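Naphthalene dioxygenase large subunit (Rhodococcus sp., PDB 2B1X) is the large subunit of a multi-subunit Rieske-type dioxygenase, holding an Fe2/S2 cluster in one domain and an iron(III) ion in another. Local coordinates at residues 178-183 with 304-309; 7-12 with 22-27; 67-72 with 157-162; 53-58 with 79-84. All blocks are in the same frame, centred on the assembly; numbering follows the deposited sequence.

Contact 1: residues 178-183 with 304-309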
loop_
_atom_site.group_PDB
_atom_site.type_symbol
_atom_site.label_atom_id
_atom_site.label_comp_id
_atom_site.label_asym_id
_atom_site.label_seq_id
_atom_site.Cartn_x
_atom_site.Cartn_y
_atom_site.Cartn_z
ATOM N N ASP A 178 -37.615 -12.202 -15.500
ATOM C CA ASP A 178 -38.681 -11.492 -16.234
ATOM C C ASP A 178 -39.493 -10.564 -15.332
ATOM O O ASP A 178 -39.863 -9.457 -15.717
ATOM C CB ASP A 178 -39.672 -12.486 -16.856
ATOM C CG ASP A 178 -39.080 -13.267 -18.007
ATOM O OD1 ASP A 178 -37.940 -12.939 -18.455
ATOM O OD2 ASP A 178 -39.707 -14.240 -18.510
ATOM N N ILE A 179 -39.802 -11.055 -14.136
ATOM C CA ILE A 179 -40.611 -10.323 -13.171
ATOM C C ILE A 179 -39.964 -8.989 -12.778
ATOM O O ILE A 179 -40.652 -8.031 -12.485
ATOM C CB ILE A 179 -40.862 -11.211 -11.948
ATOM C CG1 ILE A 179 -41.906 -12.292 -12.282
ATOM C CG2 ILE A 179 -41.347 -10.379 -10.728
ATOM C CD1 ILE A 179 -42.097 -13.342 -11.189
ATOM N N VAL A 180 -38.638 -8.953 -12.798
ATOM C CA VAL A 180 -37.872 -7.762 -12.461
ATOM C C VAL A 180 -37.493 -6.958 -13.722
ATOM O O VAL A 180 -37.508 -5.740 -13.700
ATOM C CB VAL A 180 -36.623 -8.175 -11.620
ATOM C CG1 VAL A 180 -35.448 -7.269 -11.827
ATOM C CG2 VAL A 180 -36.995 -8.284 -10.125
ATOM N N LEU A 181 -37.204 -7.634 -14.827
ATOM C CA LEU A 181 -36.632 -6.952 -16.001
ATOM C C LEU A 181 -37.619 -6.586 -17.109
ATOM O O LEU A 181 -37.345 -5.680 -17.902
ATOM C CB LEU A 181 -35.511 -7.785 -16.626
ATOM C CG LEU A 181 -34.357 -8.284 -15.745
ATOM C CD1 LEU A 181 -33.532 -9.237 -16.559
ATOM C CD2 LEU A 181 -33.486 -7.147 -15.199
ATOM N N ASP A 182 -38.740 -7.301 -17.185
ATOM C CA ASP A 182 -39.587 -7.232 -18.368
ATOM C C ASP A 182 -40.997 -6.689 -18.128
ATOM O O ASP A 182 -41.933 -7.057 -18.840
ATOM C CB ASP A 182 -39.684 -8.613 -19.027
ATOM C CG ASP A 182 -40.008 -8.527 -20.508
ATOM O OD1 ASP A 182 -39.596 -7.549 -21.167
ATOM O OD2 ASP A 182 -40.696 -9.384 -21.087
ATOM N N ARG A 183 -41.136 -5.809 -17.143
ATOM C CA ARG A 183 -42.441 -5.266 -16.786
ATOM C C ARG A 183 -42.994 -4.254 -17.780
ATOM O O ARG A 183 -44.183 -4.128 -17.885
ATOM C CB ARG A 183 -42.388 -4.631 -15.390
ATOM C CG ARG A 183 -42.058 -5.612 -14.278
ATOM C CD ARG A 183 -42.157 -5.036 -12.889
ATOM N NE ARG A 183 -41.094 -4.090 -12.561
ATOM C CZ ARG A 183 -40.252 -4.226 -11.540
ATOM N NH1 ARG A 183 -40.307 -5.295 -10.757
ATOM N NH2 ARG A 183 -39.322 -3.302 -11.317
ATOM N N ILE A 304 -29.335 -8.905 -7.241
ATOM C CA ILE A 304 -30.490 -8.084 -7.528
ATOM C C ILE A 304 -31.154 -7.759 -6.213
ATOM O O ILE A 304 -31.328 -8.656 -5.362
ATOM C CB ILE A 304 -31.454 -8.885 -8.439
ATOM C CG1 ILE A 304 -30.758 -9.153 -9.794
ATOM C CG2 ILE A 304 -32.792 -8.171 -8.609
ATOM C CD1 ILE A 304 -31.519 -10.077 -10.741
ATOM N N GLY A 305 -31.533 -6.498 -6.038
ATOM C CA GLY A 305 -32.458 -6.122 -4.981
ATOM C C GLY A 305 -33.612 -5.294 -5.507
ATOM O O GLY A 305 -33.376 -4.246 -6.106
ATOM N N ASN A 306 -34.849 -5.760 -5.332
ATOM C CA ASN A 306 -36.009 -5.006 -5.762
ATOM C C ASN A 306 -36.832 -4.845 -4.507
ATOM O O ASN A 306 -37.533 -5.779 -4.072
ATOM C CB ASN A 306 -36.786 -5.753 -6.860
ATOM C CG ASN A 306 -37.786 -4.859 -7.645
ATOM O OD1 ASN A 306 -38.388 -5.322 -8.595
ATOM N ND2 ASN A 306 -37.964 -3.604 -7.239
ATOM N N PHE A 307 -36.700 -3.675 -3.891
ATOM C CA PHE A 307 -37.170 -3.463 -2.522
ATOM C C PHE A 307 -38.108 -2.269 -2.432
ATOM O O PHE A 307 -37.985 -1.302 -3.187
ATOM C CB PHE A 307 -36.010 -3.197 -1.558
ATOM C CG PHE A 307 -34.965 -4.284 -1.486
ATOM C CD1 PHE A 307 -33.651 -3.944 -1.208
ATOM C CD2 PHE A 307 -35.275 -5.635 -1.667
ATOM C CE1 PHE A 307 -32.632 -4.944 -1.109
ATOM C CE2 PHE A 307 -34.264 -6.623 -1.588
ATOM C CZ PHE A 307 -32.947 -6.268 -1.299
ATOM N N LEU A 308 -39.000 -2.315 -1.458
ATOM C CA LEU A 308 -39.967 -1.224 -1.210
ATOM C C LEU A 308 -39.507 -0.566 0.084
ATOM O O LEU A 308 -39.507 -1.214 1.122
ATOM C CB LEU A 308 -41.345 -1.841 -1.011
ATOM C CG LEU A 308 -42.698 -1.284 -1.456
ATOM C CD1 LEU A 308 -43.741 -1.670 -0.413
ATOM C CD2 LEU A 308 -42.713 0.215 -1.745
ATOM N N MET A 309 -39.071 0.693 0.032
ATOM C CA MET A 309 -38.402 1.328 1.193
ATOM C C MET A 309 -38.535 2.840 1.187
ATOM O O MET A 309 -38.603 3.469 0.111
ATOM C CB MET A 309 -36.902 0.960 1.242
ATOM C CG MET A 309 -36.370 0.604 2.659
ATOM S SD MET A 309 -35.579 -1.019 2.713
ATOM C CE MET A 309 -34.898 -1.079 1.164
#
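A single polar bond between R183 and N306, buried beside aliphatic packing, ties the loop just after helix 174-181 to strand 302-309 in the long antiparallel sheet of the catalytic domain, a member of the Bet v 1-like clan. R183 NH1 donates to N306 OD1 over 2.9 Å, almost straight at 172°. The amide oxygen sits at the guanidinium edge and is met in its own carbonyl plane, although the two flat groups are turned 46° apart. V180 spans the amide and the isoleucine with its two methyls: V180 CG2 lies alongside N306 OD1 at 3.6 Å, and V180 CG1 reaches I304 CG2 at 4.3 Å.

A second shell sets both partners in place. R183 NE pairs with E343, while N306 ND2 donates to F320 O on the adjoining strand 318-330, which fixes which end of the amide faces the arginine. N306 CG stands anti to its own N (chi1 -164°), directing the amide at the helix. R183, bent at chi3, folds back over the helix end: NH1 makes a weak bond to I179 O, and V180 O lies 3.8 Å above the centre of the R183 guanidinium plane.

Contact 2: residues 7-12 with 22-27; sequences RQTLQK and TVPAAI
Van der Waals contact between T9 and P24 carries this junction, and no hydrogen bond crosses it. The methyl group T9 CG2 touches P24 CB at 3.7 Å and reaches P24 CG at 4.0 Å, the two side chains lying alongside one another and pointing opposite ways. The proline ring also approaches the helix backbone, with P24 CG 3.6 Å from T9 O. Two residues after P24, A26 CB is met more loosely by T9 CG2, at 4.4 Å. P24 and A26 direct their CB atoms at the helix, whereas V23 and A25, which alternate with them, direct theirs away from it.

The polar groups of the helix find their partners beside the contact: K12 NZ pairs with D16 and R7 NH2 with E438. In T9 the two branches divide the work: CG2 is anti to the backbone N and is presented to the proline, while OG1 (chi1 -70°) stays beside that N and bonds to E5 O, one turn earlier in the same helix.

The unit is a helix followed by a short connection and a strand: after helix 4-16, near the N-terminus, the chain turns back, so that 22-27 runs past the helix. Strand 22-24 pairs antiparallel with strand 392-394 and leads into the 3-10 segment 25-27.

Further apolar packing reaches helix 422-436. L10 and I27 come from the two segments and both rest on W431, L10 touching L436 besides and I27 touching L428. At the start of 22-27, T22 packs on W140 of the second subunit.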
loop_
_atom_site.group_PDB
_atom_site.type_symbol
_atom_site.label_atom_id
_atom_site.label_comp_id
_atom_site.label_asym_id
_atom_site.label_seq_id
_atom_site.Cartn_x
_atom_site.Cartn_y
_atom_site.Cartn_z
ATOM N N ARG A 7 -7.957 -29.671 -2.655
ATOM C CA ARG A 7 -8.786 -30.672 -3.291
ATOM C C ARG A 7 -9.625 -31.384 -2.228
ATOM O O ARG A 7 -10.847 -31.456 -2.342
ATOM C CB ARG A 7 -7.945 -31.676 -4.090
ATOM C CG ARG A 7 -8.793 -32.745 -4.806
ATOM C CD ARG A 7 -8.020 -33.680 -5.733
ATOM N NE ARG A 7 -7.380 -32.937 -6.822
ATOM C CZ ARG A 7 -7.985 -32.565 -7.960
ATOM N NH1 ARG A 7 -9.267 -32.878 -8.181
ATOM N NH2 ARG A 7 -7.304 -31.873 -8.882
ATOM N N GLN A 8 -8.969 -31.857 -1.176
ATOM C CA GLN A 8 -9.632 -32.624 -0.136
ATOM C C GLN A 8 -10.670 -31.764 0.558
ATOM O O GLN A 8 -11.765 -32.235 0.887
ATOM C CB GLN A 8 -8.617 -33.168 0.866
ATOM C CG GLN A 8 -7.839 -34.415 0.353
ATOM C CD GLN A 8 -6.581 -34.735 1.179
ATOM O OE1 GLN A 8 -6.443 -34.287 2.329
ATOM N NE2 GLN A 8 -5.660 -35.515 0.590
ATOM N N THR A 9 -10.333 -30.487 0.756
ATOM C CA THR A 9 -11.269 -29.545 1.389
ATOM C C THR A 9 -12.536 -29.375 0.554
ATOM O O THR A 9 -13.669 -29.329 1.084
ATOM C CB THR A 9 -10.585 -28.185 1.597
ATOM O OG1 THR A 9 -9.587 -28.286 2.613
ATOM C CG2 THR A 9 -11.555 -27.163 2.171
ATOM N N LEU A 10 -12.351 -29.245 -0.753
ATOM C CA LEU A 10 -13.504 -29.094 -1.629
ATOM C C LEU A 10 -14.336 -30.377 -1.677
ATOM O O LEU A 10 -15.551 -30.315 -1.679
ATOM C CB LEU A 10 -13.071 -28.659 -3.034
ATOM C CG LEU A 10 -12.359 -27.290 -3.119
ATOM C CD1 LEU A 10 -11.611 -27.108 -4.464
ATOM C CD2 LEU A 10 -13.359 -26.194 -2.910
ATOM N N GLN A 11 -13.662 -31.529 -1.741
ATOM C CA GLN A 11 -14.362 -32.840 -1.760
ATOM C C GLN A 11 -15.172 -33.049 -0.498
ATOM O O GLN A 11 -16.327 -33.452 -0.554
ATOM C CB GLN A 11 -13.389 -33.998 -2.002
ATOM C CG GLN A 11 -12.903 -34.054 -3.450
ATOM C CD GLN A 11 -11.746 -35.000 -3.691
ATOM O OE1 GLN A 11 -11.057 -35.418 -2.752
ATOM N NE2 GLN A 11 -11.534 -35.353 -4.951
ATOM N N LYS A 12 -14.558 -32.770 0.643
ATOM C CA LYS A 12 -15.254 -32.825 1.909
ATOM C C LYS A 12 -16.445 -31.839 1.921
ATOM O O LYS A 12 -17.549 -32.185 2.343
ATOM C CB LYS A 12 -14.271 -32.539 3.063
ATOM C CG LYS A 12 -14.872 -32.925 4.437
ATOM C CD LYS A 12 -14.213 -32.129 5.546
ATOM C CE LYS A 12 -14.750 -32.517 6.881
ATOM N NZ LYS A 12 -15.838 -31.591 7.281
ATOM N N THR A 22 -23.137 -27.868 6.254
ATOM C CA THR A 22 -22.055 -26.932 6.561
ATOM C C THR A 22 -21.164 -26.810 5.346
ATOM O O THR A 22 -21.287 -27.599 4.419
ATOM C CB THR A 22 -21.215 -27.362 7.774
ATOM O OG1 THR A 22 -20.489 -28.556 7.459
ATOM C CG2 THR A 22 -22.103 -27.735 8.981
ATOM N N VAL A 23 -20.278 -25.824 5.353
ATOM C CA VAL A 23 -19.297 -25.625 4.264
ATOM C C VAL A 23 -17.972 -25.235 4.936
ATOM O O VAL A 23 -18.023 -24.494 5.915
ATOM C CB VAL A 23 -19.785 -24.510 3.259
ATOM C CG1 VAL A 23 -18.670 -24.135 2.224
ATOM C CG2 VAL A 23 -20.997 -24.972 2.518
ATOM N N PRO A 24 -16.819 -25.748 4.465
ATOM C CA PRO A 24 -15.507 -25.349 5.001
ATOM C C PRO A 24 -15.231 -23.856 4.931
ATOM O O PRO A 24 -15.415 -23.229 3.895
ATOM C CB PRO A 24 -14.512 -26.073 4.083
ATOM C CG PRO A 24 -15.282 -27.236 3.552
ATOM C CD PRO A 24 -16.674 -26.772 3.409
ATOM N N ALA A 25 -14.757 -23.320 6.045
ATOM C CA ALA A 25 -14.440 -21.901 6.179
ATOM C C ALA A 25 -13.283 -21.447 5.321
ATOM O O ALA A 25 -13.090 -20.236 5.108
ATOM C CB ALA A 25 -14.158 -21.569 7.693
ATOM N N ALA A 26 -12.464 -22.398 4.862
ATOM C CA ALA A 26 -11.268 -22.059 4.126
ATOM C C ALA A 26 -11.582 -21.402 2.781
ATOM O O ALA A 26 -10.680 -20.858 2.144
ATOM C CB ALA A 26 -10.420 -23.290 3.905
ATOM N N ILE A 27 -12.844 -21.413 2.361
ATOM C CA ILE A 27 -13.179 -20.882 1.035
ATOM C C ILE A 27 -13.293 -19.357 0.954
ATOM O O ILE A 27 -13.312 -18.815 -0.147
ATOM C CB ILE A 27 -14.453 -21.517 0.478
ATOM C CG1 ILE A 27 -15.671 -21.011 1.262
ATOM C CG2 ILE A 27 -14.340 -23.044 0.454
ATOM C CD1 ILE A 27 -16.983 -21.260 0.565
#

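Contact 3: residues 67-72 with 157-162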
loop_
_atom_site.group_PDB
_atom_site.type_symbol
_atom_site.label_atom_id
_atom_site.label_comp_id
_atom_site.label_asym_id
_atom_site.label_seq_id
_atom_site.Cartn_x
_atom_site.Cartn_y
_atom_site.Cartn_z
ATOM N N SER A 67 -12.868 -10.431 -13.945
ATOM C CA SER A 67 -11.701 -10.348 -13.083
ATOM C C SER A 67 -10.745 -9.255 -13.578
ATOM O O SER A 67 -11.180 -8.151 -13.779
ATOM C CB SER A 67 -11.034 -11.721 -12.892
ATOM O OG SER A 67 -12.009 -12.634 -12.367
ATOM N N GLU A 68 -9.464 -9.555 -13.763
ATOM C CA GLU A 68 -8.504 -8.557 -14.199
ATOM C C GLU A 68 -8.652 -8.258 -15.703
ATOM O O GLU A 68 -8.018 -7.318 -16.220
ATOM C CB GLU A 68 -7.045 -9.039 -13.916
ATOM C CG GLU A 68 -6.628 -9.137 -12.440
ATOM C CD GLU A 68 -7.130 -10.392 -11.750
ATOM O OE1 GLU A 68 -7.565 -11.346 -12.415
ATOM O OE2 GLU A 68 -7.099 -10.430 -10.506
ATOM N N ASP A 69 -9.411 -9.063 -16.450
ATOM C CA ASP A 69 -9.531 -8.774 -17.888
ATOM C C ASP A 69 -10.491 -7.631 -18.151
ATOM O O ASP A 69 -11.622 -7.614 -17.638
ATOM C CB ASP A 69 -9.962 -9.973 -18.701
ATOM C CG ASP A 69 -8.822 -10.925 -18.941
ATOM O OD1 ASP A 69 -7.843 -10.534 -19.631
ATOM O OD2 ASP A 69 -8.829 -12.072 -18.443
ATOM N N GLN A 70 -10.037 -6.714 -19.004
ATOM C CA GLN A 70 -10.753 -5.510 -19.288
ATOM C C GLN A 70 -11.314 -5.547 -20.706
ATOM O O GLN A 70 -10.573 -5.816 -21.651
ATOM C CB GLN A 70 -9.807 -4.324 -19.090
ATOM C CG GLN A 70 -10.523 -2.995 -18.980
ATOM C CD GLN A 70 -9.539 -1.838 -18.921
ATOM O OE1 GLN A 70 -8.853 -1.609 -19.870
ATOM N NE2 GLN A 70 -9.495 -1.113 -17.809
ATOM N N PHE A 71 -12.622 -5.267 -20.836
ATOM C CA PHE A 71 -13.332 -5.357 -22.104
ATOM C C PHE A 71 -14.036 -4.072 -22.438
ATOM O O PHE A 71 -14.645 -3.455 -21.562
ATOM C CB PHE A 71 -14.353 -6.513 -22.089
ATOM C CG PHE A 71 -13.717 -7.856 -22.056
ATOM C CD1 PHE A 71 -13.390 -8.460 -20.831
ATOM C CD2 PHE A 71 -13.386 -8.508 -23.253
ATOM C CE1 PHE A 71 -12.753 -9.721 -20.799
ATOM C CE2 PHE A 71 -12.751 -9.768 -23.237
ATOM C CZ PHE A 71 -12.418 -10.362 -22.006
ATOM N N ILE A 72 -13.942 -3.648 -23.700
ATOM C CA ILE A 72 -14.829 -2.592 -24.202
ATOM C C ILE A 72 -16.169 -3.229 -24.589
ATOM O O ILE A 72 -16.213 -4.180 -25.390
ATOM C CB ILE A 72 -14.203 -1.905 -25.462
ATOM C CG1 ILE A 72 -12.891 -1.206 -25.111
ATOM C CG2 ILE A 72 -15.148 -0.915 -26.066
ATOM C CD1 ILE A 72 -12.018 -0.987 -26.364
ATOM N N GLY A 157 -20.883 -11.938 -20.407
ATOM C CA GLY A 157 -19.817 -12.566 -21.154
ATOM C C GLY A 157 -19.228 -13.750 -20.440
ATOM O O GLY A 157 -19.285 -13.876 -19.190
ATOM N N SER A 158 -18.685 -14.655 -21.229
ATOM C CA SER A 158 -17.969 -15.796 -20.679
ATOM C C SER A 158 -16.641 -15.924 -21.414
ATOM O O SER A 158 -16.554 -15.692 -22.631
ATOM C CB SER A 158 -18.790 -17.092 -20.781
ATOM O OG SER A 158 -17.943 -18.216 -20.555
ATOM N N LEU A 159 -15.610 -16.290 -20.670
ATOM C CA LEU A 159 -14.288 -16.505 -21.251
ATOM C C LEU A 159 -14.148 -17.858 -21.969
ATOM O O LEU A 159 -13.112 -18.132 -22.606
ATOM C CB LEU A 159 -13.236 -16.368 -20.139
ATOM C CG LEU A 159 -12.494 -15.032 -20.043
ATOM C CD1 LEU A 159 -13.090 -13.844 -20.863
ATOM C CD2 LEU A 159 -12.149 -14.643 -18.609
ATOM N N ASP A 160 -15.172 -18.704 -21.840
ATOM C CA ASP A 160 -15.144 -20.078 -22.327
ATOM C C ASP A 160 -15.921 -20.168 -23.654
ATOM O O ASP A 160 -17.138 -19.924 -23.697
ATOM C CB ASP A 160 -15.735 -20.999 -21.248
ATOM C CG ASP A 160 -15.794 -22.468 -21.665
ATOM O OD1 ASP A 160 -15.325 -22.853 -22.767
ATOM O OD2 ASP A 160 -16.280 -23.314 -20.901
ATOM N N PRO A 161 -15.213 -20.438 -24.745
ATOM C CA PRO A 161 -15.851 -20.526 -26.061
ATOM C C PRO A 161 -16.853 -21.671 -26.139
ATOM O O PRO A 161 -17.759 -21.607 -26.974
ATOM C CB PRO A 161 -14.662 -20.735 -27.028
ATOM C CG PRO A 161 -13.550 -21.124 -26.211
ATOM C CD PRO A 161 -13.761 -20.643 -24.819
ATOM N N HIS A 162 -16.721 -22.662 -25.255
ATOM C CA HIS A 162 -17.573 -23.860 -25.270
ATOM C C HIS A 162 -18.628 -23.858 -24.151
ATOM O O HIS A 162 -19.219 -24.890 -23.853
ATOM C CB HIS A 162 -16.716 -25.130 -25.189
ATOM C CG HIS A 162 -15.631 -25.188 -26.211
ATOM N ND1 HIS A 162 -15.886 -25.187 -27.565
ATOM C CD2 HIS A 162 -14.283 -25.219 -26.081
ATOM C CE1 HIS A 162 -14.746 -25.228 -28.227
ATOM N NE2 HIS A 162 -13.756 -25.243 -27.351
#
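F71 and L159 form a small, buried, apolar contact that joins the four-stranded sheet of the Rieske domain to a three-stranded antiparallel sheet. F71 belongs to strand 69-75 of the former, and L159 comes just after strand 154-158, the middle strand of the latter. Only 89 Å² is buried between the segments, and one methyl does most of the touching: L159 CD1 lies 3.7 Å from F71 CZ and 4.1 Å from F71 CE1, at the far end of the ring and approaching it obliquely. The other branch turns to the residue two before F71, on the same side of the strand, with L159 CD2 4.2 Å from D69 OD2.

That carboxylate has its strong partners in another chain. D69 OD2 accepts from F387 N and D69 OD1 from A388 N, both of the third subunit, so two neighbouring backbone N-H groups hold the two oxygens. Since F387 also packs on F71, and Q386 of the same subunit packs on L159, this seam between sheets doubles as part of a subunit interface. Within the chain, F71 is covered further by L85 and M145, and L159 rests on I66.

From S158 on, around and after L159, the chain leaves the strand through two successive side-chain-to-backbone turns. In the first, an ST turn, S158 OG accepts from D160 N at 3.1 Å, with an angle of 164°. The second is an Asx turn: H162 N donates to D160 OD1 over 2.9 Å, approaching from above the carboxylate plane, 55° out of it.

Contact 4: residues 53-58 with 79-84; sequences SEIPER and GEIRGH
I55 is the first residue of 53-58 to reach the other segment, both segments lying in the Rieske [2Fe-2S] domain, and it does so with one methyl: I55 CD1 meets I81 CD1 at 3.7 Å, the two side chains passing at a slant. CG1 of I55 occupies the crowded position between the backbone N and the carbonyl carbon (chi1 51°), which points the CG1-CD1 branch at I81. The I55 carbonyl oxygen is taken up by R75 NE, and two residues later E57 N bonds to D60 OD2, so the loop backbone is held by residues of strands 69-75 and 60-66.

R58 closes the segment with a different kind of contact. Its chain is extended from CG to NE and lays the guanidinium flat against the backbone of G79, whose N stands 3.5 Å above the guanidinium plane, offset toward the rim. R58 NE is likewise 3.5 Å from G79 CA. The bond that fixes the arginine head is made nearby, from R58 NH1 to E77 O. G79 has a positive phi of 90°, and having no side chain, it lets the guanidinium come close over its backbone. Just beyond it, E80 OE2 lies over the face of the R82 guanidinium, 3.3 Å from R82 NE, a pairing of charges alone; R82 NE has a further salt bridge to D76.

Residues 76-80 form the turn of a beta hairpin between strands 69-75 and 81-85, the latter outermost in its four-stranded sheet within this chain. I55 and I81 both pack on I155 of strand 154-158, and I55 also on V73, while E54 touches strand 188-199.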
loop_
_atom_site.group_PDB
_atom_site.type_symbol
_atom_site.label_atom_id
_atom_site.label_comp_id
_atom_site.label_asym_id
_atom_site.label_seq_id
_atom_site.Cartn_x
_atom_site.Cartn_y
_atom_site.Cartn_z
ATOM N N SER A 53 -29.102 -0.327 -21.930
ATOM C CA SER A 53 -29.469 1.098 -21.812
ATOM C C SER A 53 -28.302 2.031 -21.448
ATOM O O SER A 53 -28.482 3.254 -21.476
ATOM C CB SER A 53 -30.615 1.314 -20.811
ATOM O OG SER A 53 -30.144 1.072 -19.497
ATOM N N GLU A 54 -27.144 1.467 -21.087
ATOM C CA GLU A 54 -25.910 2.250 -20.865
ATOM C C GLU A 54 -25.210 2.645 -22.175
ATOM O O GLU A 54 -24.435 3.611 -22.228
ATOM C CB GLU A 54 -24.912 1.475 -19.994
ATOM C CG GLU A 54 -25.399 1.018 -18.612
ATOM C CD GLU A 54 -24.251 0.467 -17.791
ATOM O OE1 GLU A 54 -23.510 1.283 -17.186
ATOM O OE2 GLU A 54 -24.069 -0.783 -17.755
ATOM N N ILE A 55 -25.460 1.870 -23.228
ATOM C CA ILE A 55 -24.846 2.096 -24.529
ATOM C C ILE A 55 -25.935 2.157 -25.598
ATOM O O ILE A 55 -25.988 1.325 -26.510
ATOM C CB ILE A 55 -23.786 1.012 -24.808
ATOM C CG1 ILE A 55 -24.365 -0.395 -24.587
ATOM C CG2 ILE A 55 -22.602 1.233 -23.842
ATOM C CD1 ILE A 55 -23.526 -1.549 -25.119
ATOM N N PRO A 56 -26.829 3.132 -25.480
ATOM C CA PRO A 56 -28.022 3.173 -26.346
ATOM C C PRO A 56 -27.753 3.627 -27.777
ATOM O O PRO A 56 -28.491 3.212 -28.668
ATOM C CB PRO A 56 -28.947 4.175 -25.643
ATOM C CG PRO A 56 -28.059 5.073 -24.864
ATOM C CD PRO A 56 -26.791 4.253 -24.516
ATOM N N GLU A 57 -26.728 4.452 -27.989
ATOM C CA GLU A 57 -26.437 5.020 -29.305
ATOM C C GLU A 57 -25.244 4.331 -29.948
ATOM O O GLU A 57 -24.348 3.824 -29.255
ATOM C CB GLU A 57 -26.075 6.500 -29.182
ATOM C CG GLU A 57 -27.141 7.387 -28.579
ATOM C CD GLU A 57 -28.420 7.356 -29.372
ATOM O OE1 GLU A 57 -28.356 7.601 -30.611
ATOM O OE2 GLU A 57 -29.477 7.087 -28.753
ATOM N N ARG A 58 -25.214 4.341 -31.277
ATOM C CA ARG A 58 -24.096 3.800 -32.013
ATOM C C ARG A 58 -22.806 4.562 -31.643
ATOM O O ARG A 58 -22.768 5.792 -31.628
ATOM C CB ARG A 58 -24.389 3.842 -33.516
ATOM C CG ARG A 58 -25.581 2.940 -33.888
ATOM C CD ARG A 58 -25.710 2.672 -35.368
ATOM N NE ARG A 58 -26.855 1.819 -35.645
ATOM C CZ ARG A 58 -27.112 1.273 -36.822
ATOM N NH1 ARG A 58 -26.289 1.488 -37.856
ATOM N NH2 ARG A 58 -28.197 0.523 -36.972
ATOM N N GLY A 79 -24.822 -1.027 -35.233
ATOM C CA GLY A 79 -25.858 -1.239 -34.229
ATOM C C GLY A 79 -25.729 -2.539 -33.446
ATOM O O GLY A 79 -26.622 -2.886 -32.670
ATOM N N GLU A 80 -24.637 -3.263 -33.664
ATOM C CA GLU A 80 -24.403 -4.541 -33.006
ATOM C C GLU A 80 -23.683 -4.356 -31.663
ATOM O O GLU A 80 -22.832 -3.485 -31.533
ATOM C CB GLU A 80 -23.564 -5.445 -33.921
ATOM C CG GLU A 80 -23.474 -6.897 -33.440
ATOM C CD GLU A 80 -22.722 -7.817 -34.393
ATOM O OE1 GLU A 80 -23.067 -7.845 -35.615
ATOM O OE2 GLU A 80 -21.778 -8.517 -33.910
ATOM N N ILE A 81 -24.015 -5.179 -30.672
ATOM C CA ILE A 81 -23.339 -5.116 -29.377
ATOM C C ILE A 81 -22.087 -5.957 -29.492
ATOM O O ILE A 81 -22.165 -7.113 -29.895
ATOM C CB ILE A 81 -24.211 -5.643 -28.197
ATOM C CG1 ILE A 81 -25.510 -4.841 -28.042
ATOM C CG2 ILE A 81 -23.385 -5.658 -26.882
ATOM C CD1 ILE A 81 -25.337 -3.380 -27.753
ATOM N N ARG A 82 -20.956 -5.355 -29.116
ATOM C CA ARG A 82 -19.643 -5.976 -29.140
ATOM C C ARG A 82 -19.029 -5.966 -27.767
ATOM O O ARG A 82 -19.349 -5.092 -26.956
ATOM C CB ARG A 82 -18.697 -5.183 -30.047
ATOM C CG ARG A 82 -19.194 -5.031 -31.441
ATOM C CD ARG A 82 -18.955 -6.259 -32.284
ATOM N NE ARG A 82 -19.491 -6.136 -33.639
ATOM C CZ ARG A 82 -19.057 -6.862 -34.663
ATOM N NH1 ARG A 82 -18.071 -7.752 -34.479
ATOM N NH2 ARG A 82 -19.598 -6.699 -35.872
ATOM N N GLY A 83 -18.148 -6.940 -27.531
ATOM C CA GLY A 83 -17.266 -6.989 -26.386
ATOM C C GLY A 83 -15.859 -7.273 -26.909
ATOM O O GLY A 83 -15.623 -8.338 -27.464
ATOM N N HIS A 84 -14.956 -6.296 -26.747
ATOM C CA HIS A 84 -13.587 -6.359 -27.248
ATOM C C HIS A 84 -12.610 -6.323 -26.107
ATOM O O HIS A 84 -12.677 -5.409 -25.292
ATOM C CB HIS A 84 -13.238 -5.093 -28.043
ATOM C CG HIS A 84 -14.184 -4.746 -29.141
ATOM N ND1 HIS A 84 -14.439 -5.590 -30.211
ATOM C CD2 HIS A 84 -14.874 -3.608 -29.380
ATOM C CE1 HIS A 84 -15.288 -5.001 -31.031
ATOM N NE2 HIS A 84 -15.546 -3.791 -30.563
#

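Overall arrangement
The four contacts illustrate how chemistry follows position in a fold. Contacts 1 and 3 are buried, yet only contact 1 has a hydrogen bond across its segments; contact 3 is a hydrocarbon touch whose polar neighbour turns to another subunit. Contact 2, at the surface near the N-terminus, relies on van der Waals packing, and contact 4 is partly buried, mixing methyl packing with an arginine laid over backbone. Contacts 3 and 4 share a sheet: neighbouring strands 69-75 and 81-85 meet where I72 N lies 2.7 Å from H84 O, probably a hydrogen bond. Contact 1 lies in the catalytic domain, its centre about 24 Å from that of contact 4.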